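Local coordinates for protein pullulanase (Bacillus acidopullulyticus, PDB 2WAN) that probably hydrolyses the alpha-1,6-glucosidic linkages of pullulan and branched starch as a debranching glycoside hydrolase, at residues D895-K900 with T916-Q921; V767-G772 with I868-N873; A763-F768 with F814-S819; E753-K758 with P912-L917; T851-L856 with Q879-P884. One frame throughout, in Å; residues are numbered along the deposited sequence.

Interaction 1 (D895-K900 with T916-Q921)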
# COMPACT_ATOMS: atom_id res chain seq x y z
N ASP A 895 -0.12 -38.30 -2.80
CA ASP A 895 -0.02 -37.49 -4.02
C ASP A 895 -1.30 -37.41 -4.84
O ASP A 895 -1.29 -36.83 -5.92
CB ASP A 895 1.19 -37.92 -4.89
CG ASP A 895 1.07 -39.33 -5.44
OD1 ASP A 895 -0.01 -39.94 -5.34
OD2 ASP A 895 2.08 -39.85 -5.98
N GLN A 896 -2.41 -37.97 -4.34
CA GLN A 896 -3.66 -37.98 -5.11
C GLN A 896 -4.71 -37.09 -4.48
O GLN A 896 -5.15 -37.37 -3.37
CB GLN A 896 -4.23 -39.39 -5.18
CG GLN A 896 -3.29 -40.46 -5.70
CD GLN A 896 -4.05 -41.74 -6.00
OE1 GLN A 896 -4.72 -41.85 -7.03
NE2 GLN A 896 -3.97 -42.69 -5.08
N ILE A 897 -5.16 -36.05 -5.20
CA ILE A 897 -6.19 -35.13 -4.70
C ILE A 897 -7.26 -35.02 -5.79
O ILE A 897 -6.92 -34.88 -6.97
CB ILE A 897 -5.61 -33.71 -4.46
CG1 ILE A 897 -4.39 -33.75 -3.53
CG2 ILE A 897 -6.71 -32.72 -3.97
CD1 ILE A 897 -4.71 -34.13 -2.09
N GLY A 898 -8.53 -35.10 -5.42
CA GLY A 898 -9.56 -34.99 -6.45
C GLY A 898 -10.97 -35.09 -5.91
O GLY A 898 -11.20 -34.99 -4.70
N GLU A 899 -11.91 -35.32 -6.83
CA GLU A 899 -13.32 -35.44 -6.49
C GLU A 899 -13.80 -36.88 -6.29
O GLU A 899 -14.94 -37.10 -5.86
CB GLU A 899 -14.16 -34.80 -7.60
CG GLU A 899 -13.84 -33.33 -7.85
CD GLU A 899 -14.35 -32.39 -6.74
OE1 GLU A 899 -15.26 -32.80 -5.99
OE2 GLU A 899 -13.87 -31.23 -6.67
N LYS A 900 -12.94 -37.84 -6.62
CA LYS A 900 -13.33 -39.26 -6.71
C LYS A 900 -12.93 -40.01 -5.44
O LYS A 900 -11.94 -39.67 -4.79
CB LYS A 900 -12.64 -39.94 -7.90
CG LYS A 900 -12.92 -39.33 -9.28
CD LYS A 900 -11.86 -39.84 -10.26
CE LYS A 900 -12.00 -39.25 -11.65
NZ LYS A 900 -12.88 -40.08 -12.51
N THR A 916 -1.17 -33.93 3.04
CA THR A 916 -2.48 -33.44 3.44
C THR A 916 -3.52 -34.51 3.15
O THR A 916 -3.55 -35.09 2.05
CB THR A 916 -2.83 -32.12 2.68
OG1 THR A 916 -1.86 -31.12 3.00
CG2 THR A 916 -4.25 -31.61 3.09
N LEU A 917 -4.34 -34.80 4.15
CA LEU A 917 -5.46 -35.75 4.02
C LEU A 917 -6.72 -34.95 3.79
O LEU A 917 -6.93 -33.94 4.46
CB LEU A 917 -5.62 -36.56 5.32
CG LEU A 917 -6.85 -37.48 5.42
CD1 LEU A 917 -6.59 -38.79 4.67
CD2 LEU A 917 -7.25 -37.73 6.88
N ILE A 918 -7.56 -35.38 2.85
CA ILE A 918 -8.90 -34.82 2.69
C ILE A 918 -9.92 -35.94 2.63
O ILE A 918 -9.76 -36.90 1.87
CB ILE A 918 -9.02 -33.92 1.44
CG1 ILE A 918 -7.88 -32.90 1.43
CG2 ILE A 918 -10.42 -33.19 1.46
CD1 ILE A 918 -7.80 -32.04 0.20
N LEU A 919 -10.95 -35.82 3.46
CA LEU A 919 -12.06 -36.77 3.48
C LEU A 919 -13.35 -36.03 3.34
O LEU A 919 -13.42 -34.84 3.64
CB LEU A 919 -12.15 -37.45 4.84
CG LEU A 919 -10.89 -38.04 5.45
CD1 LEU A 919 -11.18 -38.30 6.92
CD2 LEU A 919 -10.52 -39.31 4.74
N LYS A 920 -14.39 -36.73 2.91
CA LYS A 920 -15.74 -36.15 2.90
C LYS A 920 -16.80 -37.18 3.24
O LYS A 920 -16.60 -38.39 3.11
CB LYS A 920 -16.05 -35.44 1.56
CG LYS A 920 -16.10 -36.36 0.33
CD LYS A 920 -17.51 -36.92 0.15
CE LYS A 920 -17.65 -37.73 -1.13
NZ LYS A 920 -19.07 -38.18 -1.25
N GLN A 921 -17.95 -36.66 3.65
CA GLN A 921 -19.09 -37.48 3.99
C GLN A 921 -20.28 -36.77 3.38
O GLN A 921 -21.23 -37.37 2.88
CB GLN A 921 -19.21 -37.45 5.51
CG GLN A 921 -20.11 -38.43 6.15
CD GLN A 921 -19.91 -38.42 7.64
OE1 GLN A 921 -20.26 -37.46 8.33
NE2 GLN A 921 -19.34 -39.51 8.16
OXT GLN A 921 -20.30 -35.54 3.39

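Interaction 2 (V767-G772 with I868-N873)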
# COMPACT_ATOMS: atom_id res chain seq x y z
N VAL A 767 -2.28 -23.02 2.06
CA VAL A 767 -2.79 -21.81 1.41
C VAL A 767 -4.11 -22.09 0.67
O VAL A 767 -5.09 -21.33 0.81
CB VAL A 767 -1.74 -21.17 0.48
CG1 VAL A 767 -2.38 -19.99 -0.33
CG2 VAL A 767 -0.55 -20.66 1.29
N PHE A 768 -4.17 -23.19 -0.08
CA PHE A 768 -5.34 -23.48 -0.91
C PHE A 768 -6.55 -24.00 -0.13
O PHE A 768 -7.68 -23.98 -0.65
CB PHE A 768 -4.98 -24.49 -2.01
CG PHE A 768 -3.93 -23.99 -2.99
CD1 PHE A 768 -3.95 -22.68 -3.48
CD2 PHE A 768 -2.95 -24.86 -3.45
CE1 PHE A 768 -3.00 -22.25 -4.42
CE2 PHE A 768 -1.98 -24.45 -4.37
CZ PHE A 768 -2.02 -23.14 -4.87
N THR A 769 -6.33 -24.48 1.10
CA THR A 769 -7.45 -25.06 1.87
C THR A 769 -7.87 -24.23 3.09
O THR A 769 -8.81 -24.62 3.81
CB THR A 769 -7.19 -26.53 2.30
OG1 THR A 769 -5.95 -26.63 3.01
CG2 THR A 769 -7.15 -27.43 1.07
N SER A 770 -7.20 -23.10 3.30
CA SER A 770 -7.52 -22.16 4.39
C SER A 770 -8.63 -21.20 3.96
O SER A 770 -8.73 -20.83 2.78
CB SER A 770 -6.29 -21.35 4.78
OG SER A 770 -5.34 -22.16 5.47
N GLN A 771 -9.46 -20.79 4.92
CA GLN A 771 -10.40 -19.68 4.65
C GLN A 771 -9.60 -18.41 4.36
O GLN A 771 -8.53 -18.19 4.93
CB GLN A 771 -11.33 -19.45 5.85
CG GLN A 771 -12.11 -20.70 6.30
CD GLN A 771 -13.08 -21.20 5.25
OE1 GLN A 771 -13.80 -20.41 4.63
NE2 GLN A 771 -13.12 -22.51 5.04
N GLY A 772 -10.12 -17.56 3.47
CA GLY A 772 -9.40 -16.36 3.05
C GLY A 772 -9.16 -16.35 1.55
O GLY A 772 -9.82 -17.07 0.78
N ILE A 868 -16.55 -31.99 5.34
CA ILE A 868 -15.21 -32.15 4.78
C ILE A 868 -14.19 -32.13 5.90
O ILE A 868 -14.21 -31.25 6.76
CB ILE A 868 -14.87 -31.02 3.77
CG1 ILE A 868 -15.98 -30.90 2.71
CG2 ILE A 868 -13.47 -31.27 3.13
CD1 ILE A 868 -15.79 -29.77 1.72
N ILE A 869 -13.29 -33.12 5.89
CA ILE A 869 -12.18 -33.09 6.85
C ILE A 869 -10.86 -32.86 6.13
O ILE A 869 -10.62 -33.46 5.09
CB ILE A 869 -12.08 -34.39 7.70
CG1 ILE A 869 -13.20 -34.41 8.73
CG2 ILE A 869 -10.68 -34.48 8.40
CD1 ILE A 869 -13.32 -35.76 9.47
N VAL A 870 -10.05 -31.94 6.66
CA VAL A 870 -8.70 -31.71 6.13
C VAL A 870 -7.72 -31.91 7.30
O VAL A 870 -7.97 -31.42 8.40
CB VAL A 870 -8.54 -30.24 5.61
CG1 VAL A 870 -7.08 -29.94 5.20
CG2 VAL A 870 -9.49 -29.97 4.44
N MET A 871 -6.61 -32.61 7.05
CA MET A 871 -5.53 -32.71 8.04
C MET A 871 -4.16 -32.51 7.39
O MET A 871 -3.85 -33.18 6.39
CB MET A 871 -5.56 -34.06 8.77
CG MET A 871 -4.40 -34.23 9.75
SD MET A 871 -4.67 -35.68 10.76
CE MET A 871 -2.99 -36.01 11.31
N TYR A 872 -3.37 -31.59 7.96
CA TYR A 872 -2.00 -31.35 7.52
C TYR A 872 -1.08 -32.15 8.42
O TYR A 872 -1.13 -31.99 9.64
CB TYR A 872 -1.63 -29.87 7.62
CG TYR A 872 -2.63 -28.90 7.04
CD1 TYR A 872 -3.06 -29.00 5.73
CD2 TYR A 872 -3.12 -27.85 7.82
CE1 TYR A 872 -4.00 -28.07 5.20
CE2 TYR A 872 -4.05 -26.94 7.31
CZ TYR A 872 -4.48 -27.06 6.01
OH TYR A 872 -5.38 -26.15 5.53
N ASN A 873 -0.26 -33.01 7.82
CA ASN A 873 0.78 -33.76 8.55
C ASN A 873 2.18 -33.43 8.05
O ASN A 873 2.65 -34.06 7.10
CB ASN A 873 0.56 -35.27 8.45
CG ASN A 873 1.66 -36.04 9.18
OD1 ASN A 873 2.26 -35.50 10.10
ND2 ASN A 873 1.94 -37.25 8.75

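Interaction 3 (A763-F768 with F814-S819)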
# COMPACT_ATOMS: atom_id res chain seq x y z
N ALA A 763 3.00 -26.71 2.03
CA ALA A 763 2.87 -25.29 2.31
C ALA A 763 1.77 -24.68 1.44
O ALA A 763 0.90 -23.94 1.95
CB ALA A 763 4.19 -24.59 2.06
N HIS A 764 1.79 -25.01 0.16
CA HIS A 764 0.74 -24.51 -0.75
C HIS A 764 -0.63 -25.14 -0.44
O HIS A 764 -1.65 -24.46 -0.58
CB HIS A 764 1.15 -24.65 -2.23
CG HIS A 764 2.30 -23.76 -2.62
ND1 HIS A 764 2.14 -22.48 -3.10
CD2 HIS A 764 3.63 -23.99 -2.58
CE1 HIS A 764 3.33 -21.95 -3.34
NE2 HIS A 764 4.25 -22.84 -3.03
N ALA A 765 -0.67 -26.40 0.01
CA ALA A 765 -1.95 -27.04 0.37
C ALA A 765 -2.65 -26.27 1.49
O ALA A 765 -3.86 -26.09 1.45
CB ALA A 765 -1.75 -28.50 0.77
N VAL A 766 -1.88 -25.81 2.48
CA VAL A 766 -2.43 -24.96 3.53
C VAL A 766 -3.03 -23.69 2.93
O VAL A 766 -4.16 -23.32 3.25
CB VAL A 766 -1.38 -24.62 4.64
CG1 VAL A 766 -2.00 -23.70 5.70
CG2 VAL A 766 -0.85 -25.90 5.30
N VAL A 767 -2.28 -23.02 2.06
CA VAL A 767 -2.79 -21.81 1.41
C VAL A 767 -4.11 -22.09 0.67
O VAL A 767 -5.09 -21.33 0.81
CB VAL A 767 -1.74 -21.17 0.48
CG1 VAL A 767 -2.38 -19.99 -0.33
CG2 VAL A 767 -0.55 -20.66 1.29
N PHE A 768 -4.17 -23.19 -0.08
CA PHE A 768 -5.34 -23.48 -0.91
C PHE A 768 -6.55 -24.00 -0.13
O PHE A 768 -7.68 -23.98 -0.65
CB PHE A 768 -4.98 -24.49 -2.01
CG PHE A 768 -3.93 -23.99 -2.99
CD1 PHE A 768 -3.95 -22.68 -3.48
CD2 PHE A 768 -2.95 -24.86 -3.45
CE1 PHE A 768 -3.00 -22.25 -4.42
CE2 PHE A 768 -1.98 -24.45 -4.37
CZ PHE A 768 -2.02 -23.14 -4.87
N PHE A 814 3.06 -29.88 -10.69
CA PHE A 814 2.06 -29.06 -11.39
C PHE A 814 0.65 -29.66 -11.24
O PHE A 814 -0.32 -28.94 -10.94
CB PHE A 814 2.44 -28.90 -12.87
CG PHE A 814 1.50 -28.03 -13.65
CD1 PHE A 814 0.28 -28.53 -14.13
CD2 PHE A 814 1.82 -26.70 -13.89
CE1 PHE A 814 -0.61 -27.71 -14.84
CE2 PHE A 814 0.94 -25.88 -14.62
CZ PHE A 814 -0.29 -26.41 -15.08
N ASP A 815 0.53 -30.96 -11.47
CA ASP A 815 -0.75 -31.66 -11.34
C ASP A 815 -1.32 -31.63 -9.92
O ASP A 815 -2.54 -31.51 -9.72
CB ASP A 815 -0.60 -33.09 -11.84
CG ASP A 815 -0.42 -33.17 -13.36
OD1 ASP A 815 -0.65 -32.16 -14.09
OD2 ASP A 815 -0.05 -34.26 -13.83
N TYR A 816 -0.45 -31.75 -8.93
CA TYR A 816 -0.87 -31.65 -7.53
C TYR A 816 -1.43 -30.26 -7.23
O TYR A 816 -2.52 -30.14 -6.64
CB TYR A 816 0.29 -32.00 -6.59
CG TYR A 816 -0.14 -32.09 -5.13
CD1 TYR A 816 -0.13 -30.96 -4.31
CD2 TYR A 816 -0.52 -33.32 -4.58
CE1 TYR A 816 -0.53 -31.04 -2.98
CE2 TYR A 816 -0.91 -33.42 -3.25
CZ TYR A 816 -0.91 -32.28 -2.45
OH TYR A 816 -1.30 -32.36 -1.13
N PHE A 817 -0.69 -29.22 -7.59
CA PHE A 817 -1.20 -27.84 -7.46
C PHE A 817 -2.55 -27.68 -8.16
O PHE A 817 -3.49 -27.15 -7.57
CB PHE A 817 -0.23 -26.82 -8.03
CG PHE A 817 0.89 -26.40 -7.10
CD1 PHE A 817 1.82 -27.33 -6.61
CD2 PHE A 817 1.07 -25.05 -6.78
CE1 PHE A 817 2.87 -26.93 -5.80
CE2 PHE A 817 2.14 -24.64 -5.97
CZ PHE A 817 3.04 -25.60 -5.48
N SER A 818 -2.64 -28.14 -9.41
CA SER A 818 -3.87 -28.01 -10.19
C SER A 818 -5.02 -28.73 -9.49
O SER A 818 -6.13 -28.19 -9.39
CB SER A 818 -3.68 -28.56 -11.61
OG SER A 818 -4.91 -28.57 -12.32
N SER A 819 -4.76 -29.92 -8.95
CA SER A 819 -5.81 -30.71 -8.31
C SER A 819 -6.34 -30.01 -7.05
O SER A 819 -7.55 -30.02 -6.80
CB SER A 819 -5.31 -32.12 -7.97
OG SER A 819 -5.09 -32.88 -9.15

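Interaction 4 (E753-K758 with P912-L917). With GOL (glycerol), chain D.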
# COMPACT_ATOMS: atom_id res chain seq x y z
N GLU A 753 15.24 -34.69 -2.30
CA GLU A 753 14.41 -34.00 -3.30
C GLU A 753 12.95 -34.36 -3.10
O GLU A 753 12.07 -33.50 -3.14
CB GLU A 753 14.79 -34.40 -4.75
CG GLU A 753 13.95 -33.64 -5.82
CD GLU A 753 14.06 -34.17 -7.26
OE1 GLU A 753 13.79 -35.37 -7.51
OE2 GLU A 753 14.39 -33.37 -8.14
N ALA A 754 12.70 -35.66 -2.93
CA ALA A 754 11.33 -36.16 -2.79
C ALA A 754 10.64 -35.53 -1.58
O ALA A 754 9.48 -35.12 -1.65
CB ALA A 754 11.31 -37.69 -2.67
N ASP A 755 11.35 -35.46 -0.46
CA ASP A 755 10.75 -34.86 0.74
C ASP A 755 10.57 -33.36 0.61
O ASP A 755 9.57 -32.81 1.08
CB ASP A 755 11.56 -35.19 2.00
CG ASP A 755 11.32 -36.60 2.49
OD1 ASP A 755 10.36 -37.24 2.03
OD2 ASP A 755 12.10 -37.06 3.36
N ARG A 756 11.54 -32.69 -0.03
CA ARG A 756 11.43 -31.24 -0.25
C ARG A 756 10.24 -30.91 -1.16
O ARG A 756 9.54 -29.90 -0.93
CB ARG A 756 12.76 -30.65 -0.73
CG ARG A 756 13.80 -30.60 0.43
CD ARG A 756 15.13 -29.97 0.01
NE ARG A 756 15.96 -30.87 -0.80
CZ ARG A 756 16.22 -30.70 -2.09
NH1 ARG A 756 15.69 -29.67 -2.74
NH2 ARG A 756 17.00 -31.57 -2.73
N ILE A 757 9.99 -31.76 -2.16
CA ILE A 757 8.79 -31.60 -3.01
C ILE A 757 7.52 -31.70 -2.15
O ILE A 757 6.59 -30.87 -2.25
CB ILE A 757 8.74 -32.62 -4.17
CG1 ILE A 757 9.79 -32.28 -5.24
CG2 ILE A 757 7.33 -32.68 -4.78
CD1 ILE A 757 9.99 -33.32 -6.30
N LYS A 758 7.48 -32.70 -1.26
CA LYS A 758 6.33 -32.84 -0.37
C LYS A 758 6.11 -31.63 0.53
O LYS A 758 4.96 -31.20 0.72
CB LYS A 758 6.46 -34.11 0.49
CG LYS A 758 6.39 -35.40 -0.33
CD LYS A 758 6.52 -36.61 0.60
CE LYS A 758 6.38 -37.91 -0.17
NZ LYS A 758 6.62 -39.05 0.75
N PRO A 912 -0.35 -40.17 5.49
CA PRO A 912 1.09 -40.33 5.20
C PRO A 912 1.97 -39.15 5.61
O PRO A 912 1.49 -38.01 5.76
CB PRO A 912 1.14 -40.50 3.67
CG PRO A 912 -0.21 -40.94 3.27
CD PRO A 912 -1.18 -40.38 4.29
N ALA A 913 3.25 -39.43 5.81
CA ALA A 913 4.26 -38.43 6.15
C ALA A 913 4.24 -37.26 5.16
O ALA A 913 4.01 -37.46 3.95
CB ALA A 913 5.63 -39.07 6.15
N ILE A 914 4.47 -36.05 5.68
CA ILE A 914 4.53 -34.79 4.90
C ILE A 914 3.44 -34.73 3.82
O ILE A 914 3.73 -34.71 2.62
CB ILE A 914 5.93 -34.54 4.26
CG1 ILE A 914 7.04 -35.07 5.18
CG2 ILE A 914 6.13 -33.05 3.97
CD1 ILE A 914 8.44 -34.75 4.66
N SER A 915 2.19 -34.73 4.26
CA SER A 915 1.08 -34.70 3.31
C SER A 915 -0.18 -34.10 3.90
O SER A 915 -0.25 -33.79 5.11
CB SER A 915 0.78 -36.12 2.82
OG SER A 915 0.07 -36.84 3.82
N THR A 916 -1.17 -33.93 3.04
CA THR A 916 -2.48 -33.44 3.44
C THR A 916 -3.52 -34.51 3.15
O THR A 916 -3.55 -35.09 2.05
CB THR A 916 -2.83 -32.12 2.68
OG1 THR A 916 -1.86 -31.12 3.00
CG2 THR A 916 -4.25 -31.61 3.09
N LEU A 917 -4.34 -34.80 4.15
CA LEU A 917 -5.46 -35.75 4.02
C LEU A 917 -6.72 -34.95 3.79
O LEU A 917 -6.93 -33.94 4.46
CB LEU A 917 -5.62 -36.56 5.32
CG LEU A 917 -6.85 -37.48 5.42
CD1 LEU A 917 -6.59 -38.79 4.67
CD2 LEU A 917 -7.25 -37.73 6.88
C1 GOL D . 2.41 -33.36 -0.63
O1 GOL D . 2.69 -32.86 0.67
C2 GOL D . 2.09 -34.85 -0.74
O2 GOL D . 2.84 -35.61 0.18
C3 GOL D . 2.36 -35.34 -2.17
O3 GOL D . 3.20 -36.49 -2.21
O HOH W 1 4.14 -39.42 2.16

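Interaction 5 (T851-L856 with Q879-P884)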
# COMPACT_ATOMS: atom_id res chain seq x y z
N THR A 851 0.24 -31.54 14.31
CA THR A 851 -0.63 -31.71 13.14
C THR A 851 -1.82 -30.80 13.35
O THR A 851 -2.09 -30.40 14.48
CB THR A 851 -1.13 -33.18 12.95
OG1 THR A 851 -1.97 -33.55 14.05
CG2 THR A 851 0.04 -34.19 12.81
N VAL A 852 -2.49 -30.43 12.25
CA VAL A 852 -3.69 -29.59 12.29
C VAL A 852 -4.77 -30.31 11.50
O VAL A 852 -4.57 -30.66 10.32
CB VAL A 852 -3.42 -28.18 11.68
CG1 VAL A 852 -4.73 -27.39 11.55
CG2 VAL A 852 -2.45 -27.40 12.55
N ALA A 853 -5.91 -30.54 12.15
CA ALA A 853 -7.06 -31.20 11.51
C ALA A 853 -8.32 -30.43 11.78
O ALA A 853 -8.56 -30.01 12.90
CB ALA A 853 -7.22 -32.63 12.03
N PHE A 854 -9.14 -30.24 10.74
CA PHE A 854 -10.42 -29.53 10.91
C PHE A 854 -11.53 -30.11 10.07
O PHE A 854 -11.27 -30.83 9.11
CB PHE A 854 -10.27 -28.02 10.67
CG PHE A 854 -9.79 -27.66 9.29
CD1 PHE A 854 -10.70 -27.39 8.26
CD2 PHE A 854 -8.42 -27.57 9.03
CE1 PHE A 854 -10.24 -27.05 6.99
CE2 PHE A 854 -7.96 -27.22 7.76
CZ PHE A 854 -8.86 -26.95 6.74
N GLU A 855 -12.76 -29.76 10.44
CA GLU A 855 -13.94 -30.23 9.74
C GLU A 855 -14.80 -29.04 9.35
O GLU A 855 -15.02 -28.12 10.16
CB GLU A 855 -14.74 -31.19 10.63
CG GLU A 855 -15.91 -31.85 9.90
CD GLU A 855 -16.73 -32.78 10.82
OE1 GLU A 855 -16.49 -32.80 12.05
OE2 GLU A 855 -17.60 -33.50 10.29
N LEU A 856 -15.25 -29.06 8.09
CA LEU A 856 -16.16 -28.06 7.52
C LEU A 856 -17.51 -28.75 7.47
O LEU A 856 -17.71 -29.71 6.70
CB LEU A 856 -15.69 -27.63 6.11
CG LEU A 856 -14.24 -27.11 6.05
CD1 LEU A 856 -13.80 -26.78 4.62
CD2 LEU A 856 -14.05 -25.87 6.94
N GLN A 879 0.71 -40.38 10.60
CA GLN A 879 -0.00 -40.02 11.81
C GLN A 879 -1.45 -40.44 11.65
O GLN A 879 -1.98 -40.46 10.54
CB GLN A 879 0.08 -38.52 12.05
CG GLN A 879 1.50 -37.98 12.17
CD GLN A 879 2.17 -38.39 13.47
OE1 GLN A 879 1.56 -38.33 14.53
NE2 GLN A 879 3.43 -38.77 13.39
N THR A 880 -2.10 -40.76 12.76
CA THR A 880 -3.48 -41.23 12.69
C THR A 880 -4.46 -40.20 13.22
O THR A 880 -4.14 -39.42 14.10
CB THR A 880 -3.66 -42.57 13.44
OG1 THR A 880 -3.37 -42.36 14.83
CG2 THR A 880 -2.70 -43.62 12.88
N LEU A 881 -5.66 -40.21 12.64
CA LEU A 881 -6.72 -39.30 13.03
C LEU A 881 -7.97 -40.08 13.42
O LEU A 881 -8.44 -40.90 12.65
CB LEU A 881 -7.05 -38.36 11.86
CG LEU A 881 -8.22 -37.41 12.12
CD1 LEU A 881 -7.84 -36.37 13.16
CD2 LEU A 881 -8.61 -36.72 10.83
N ASN A 882 -8.51 -39.79 14.60
CA ASN A 882 -9.80 -40.33 15.02
C ASN A 882 -10.91 -39.60 14.31
O ASN A 882 -10.89 -38.37 14.26
CB ASN A 882 -9.94 -40.22 16.52
CG ASN A 882 -9.02 -41.20 17.24
OD1 ASN A 882 -8.98 -42.37 16.89
ND2 ASN A 882 -8.24 -40.72 18.20
N LEU A 883 -11.86 -40.35 13.76
CA LEU A 883 -12.90 -39.72 12.94
C LEU A 883 -14.24 -39.61 13.67
O LEU A 883 -14.55 -40.45 14.53
CB LEU A 883 -13.07 -40.48 11.62
CG LEU A 883 -11.86 -40.57 10.70
CD1 LEU A 883 -12.13 -41.58 9.58
CD2 LEU A 883 -11.56 -39.18 10.12
N PRO A 884 -15.03 -38.56 13.34
CA PRO A 884 -16.43 -38.56 13.78
C PRO A 884 -17.19 -39.74 13.19
O PRO A 884 -16.70 -40.40 12.25
CB PRO A 884 -16.98 -37.25 13.21
CG PRO A 884 -15.75 -36.38 12.93
CD PRO A 884 -14.71 -37.39 12.50

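Interaction 1 (D895-K900 with T916-Q921)
I918, whose backbone is held by hydrogen bonds to V891 and G892 of strand 888-893, meets I897 through the very end of its side chain. The two isoleucines meet through methyl groups: CG2 of I897 lies 4.4 Å from CD1 of I918. I918 reaches this far because its chain runs straight out from CB (chi2 175°), whereas I897 is bent at chi2 (-68°), which turns CD1 toward the carbonyl side of T916. There CD1 of I897 comes within 4.4 Å of the carbonyl O of T916, a loose approach, beyond van der Waals contact. G898 also hydrogen-bonds to V891, which ties both segments to the same strand. Helix 811-826 lies against the pair, with Y816 on I897 and L823 on I918. With no hydrogen bond passing directly between the two segments and only light touches between two isoleucines and a carbonyl, their relative position probably owes more to the pairing of both with strand 888-893 than to the side chains.

Interaction 2 (V767-G772 with I868-N873)
T769 and Y872 run past one another in opposite directions, with the hydroxyl of the threonine lying at the edge of the tyrosine ring and close to its plane. Y872 OH donates a short hydrogen bond of 2.6 Å to T769 OG1. The same threonine oxygen is 3.3 Å from Y872 CE1, so it sits beside the phenol end of the ring and not over a face. T769 OG1 stands between its own backbone N and carbonyl carbon (chi1 55°) and is also hydrogen-bonded to A765 O, one turn back in the helix; the buried phenol is therefore joined through the threonine to a helix carbonyl. V870, two residues before Y872 and on the same side of the strand, brings CG1 to 4.1 Å from T769 OG1 and adds an apolar flank. The hydroxyl of S770 is more distant, with OG 4.0 Å from Y872 OH, and bonds instead to V766 O. The contact thus joins the C-terminal end of helix 753-769, where R824 of helix 811-826 binds the carbonyls of F768 and S770, to strand 868-873, which lies in its sheet between strands 852-856 and 915-920.

Interaction 3 (A763-F768 with F814-S819)
F817 joins H764 and F768 in an aromatic cluster between segments 763-768 and 814-819 of helices 753-769 and 811-826; the segment axes run 17° apart and approach to 10.6 Å. From CB the ring of F817 leaves with CG anti to the carbonyl carbon (chi1 -84°), which carries it across the gap toward helix 753-769. Along one side of the ring, CD2 meets the edge of F768, lying 3.9 Å from CE2 of that ring and near its plane. The two phenylalanines form an offset edge-to-face pair, the edge of F768 directed at the face of F817. Farther out, CE2 of F817 lies over a face of the H764 imidazole, 3.5 Å from its CG. At the tip, CZ is 3.4 Å from CD2 of H764. The planes of these two rings are inclined at 46°, an oblique pair. M776 of barrel strand 773-777 and L481 of helix 474-481 also touch F817. Beside the cluster, Y816 reaches helix 753-769, its OH 4.3 Å from CB of A765.

Interaction 4 (E753-K758 with P912-L917)
A G1 beta bulge in which I914 and S915 both face N873 brings I914 up against K758 and D755 on the first turns of helix 753-769. I914 has left-handed backbone angles (41°/63°), and its carbonyl and side chain both meet the helix. Its CG2 packs 3.7 Å from CB of K758, while its O lies 3.5 Å from that same CB. The other branch ends with CD1 4.1 Å from CG of D755, the two side chains crossing at about a right angle. K758 extends fully beyond CG, passing alongside the bulge, and its NZ donates to a water at 2.9 Å that in turn donates to A913 O at 2.7 Å. A glycerol, probably from the crystallisation liquor, bridges the two segments: its O2 donates to I914 O at 2.7 Å, and its O1 lies close to the carbonyls of both K758 and I914. The turn before the bulge is closed from within by S915 OG, which donates to P912 O at 2.7 Å from well above the carbonyl plane; that oxygen also receives N873 ND2. The bulge lies at the start of strand 915-920, beside strand 868-873, and farther along, T916 packs on L762 and A765 of the same helix.

Interaction 5 (T851-L856 with Q879-P884)
Segments 851-856 and 879-884 run in nearly the same direction (21° between the end-to-end lines of their touching parts), with no backbone hydrogen bond between them. Their CA atoms are 8.2 Å apart at A853 and L881, too far for backbone pairing, and the two meet through side chains. T851, A853 and E855, every second residue, point across. At the centre, CD1 of L881 lies 4.0 Å from CB of A853, the leucine reaching over with CG anti to its backbone N (chi1 176°) to cover the small alanine. At one end the methyl CG2 of T851 meets CG of Q879 at 4.1 Å, while the threonine hydroxyl is bound to P848 O and S847 OG. At the other, the extended E855 slides past P884, its OE1 3.8 Å from the proline CG. Strand 852-856 pairs with 842-844 and 868-873, and strand 879-882 with 908-911. Two antiparallel sheets packed face to face in this way form a beta sandwich, as in the C-terminal all-beta domain of pullulanases and related alpha-amylase-family enzymes.

Overall arrangement
All five contacts lie toward the C-terminal end of the chain, where the all-beta domain meets the last helices of the catalytic barrel. Interaction 3 packs helices 753-769 and 811-826 together; interactions 2 and 4 join the first of these, near its C- and N-terminal ends, to strand 868-873 and to the bulge at the start of strand 915-920, its neighbour in the sheet. Strand 915-920 also serves interaction 1, whose centre is about 12 Å from that of interaction 3. Interaction 5, its centre about 19 Å from that of interaction 3, lies farther from the helices, between the two sheets. Along the chain, interactions 2, 3 and 5 are nested inside the loop closed by interaction 4. Together they form successive layers: helices, first sheet, second sheet.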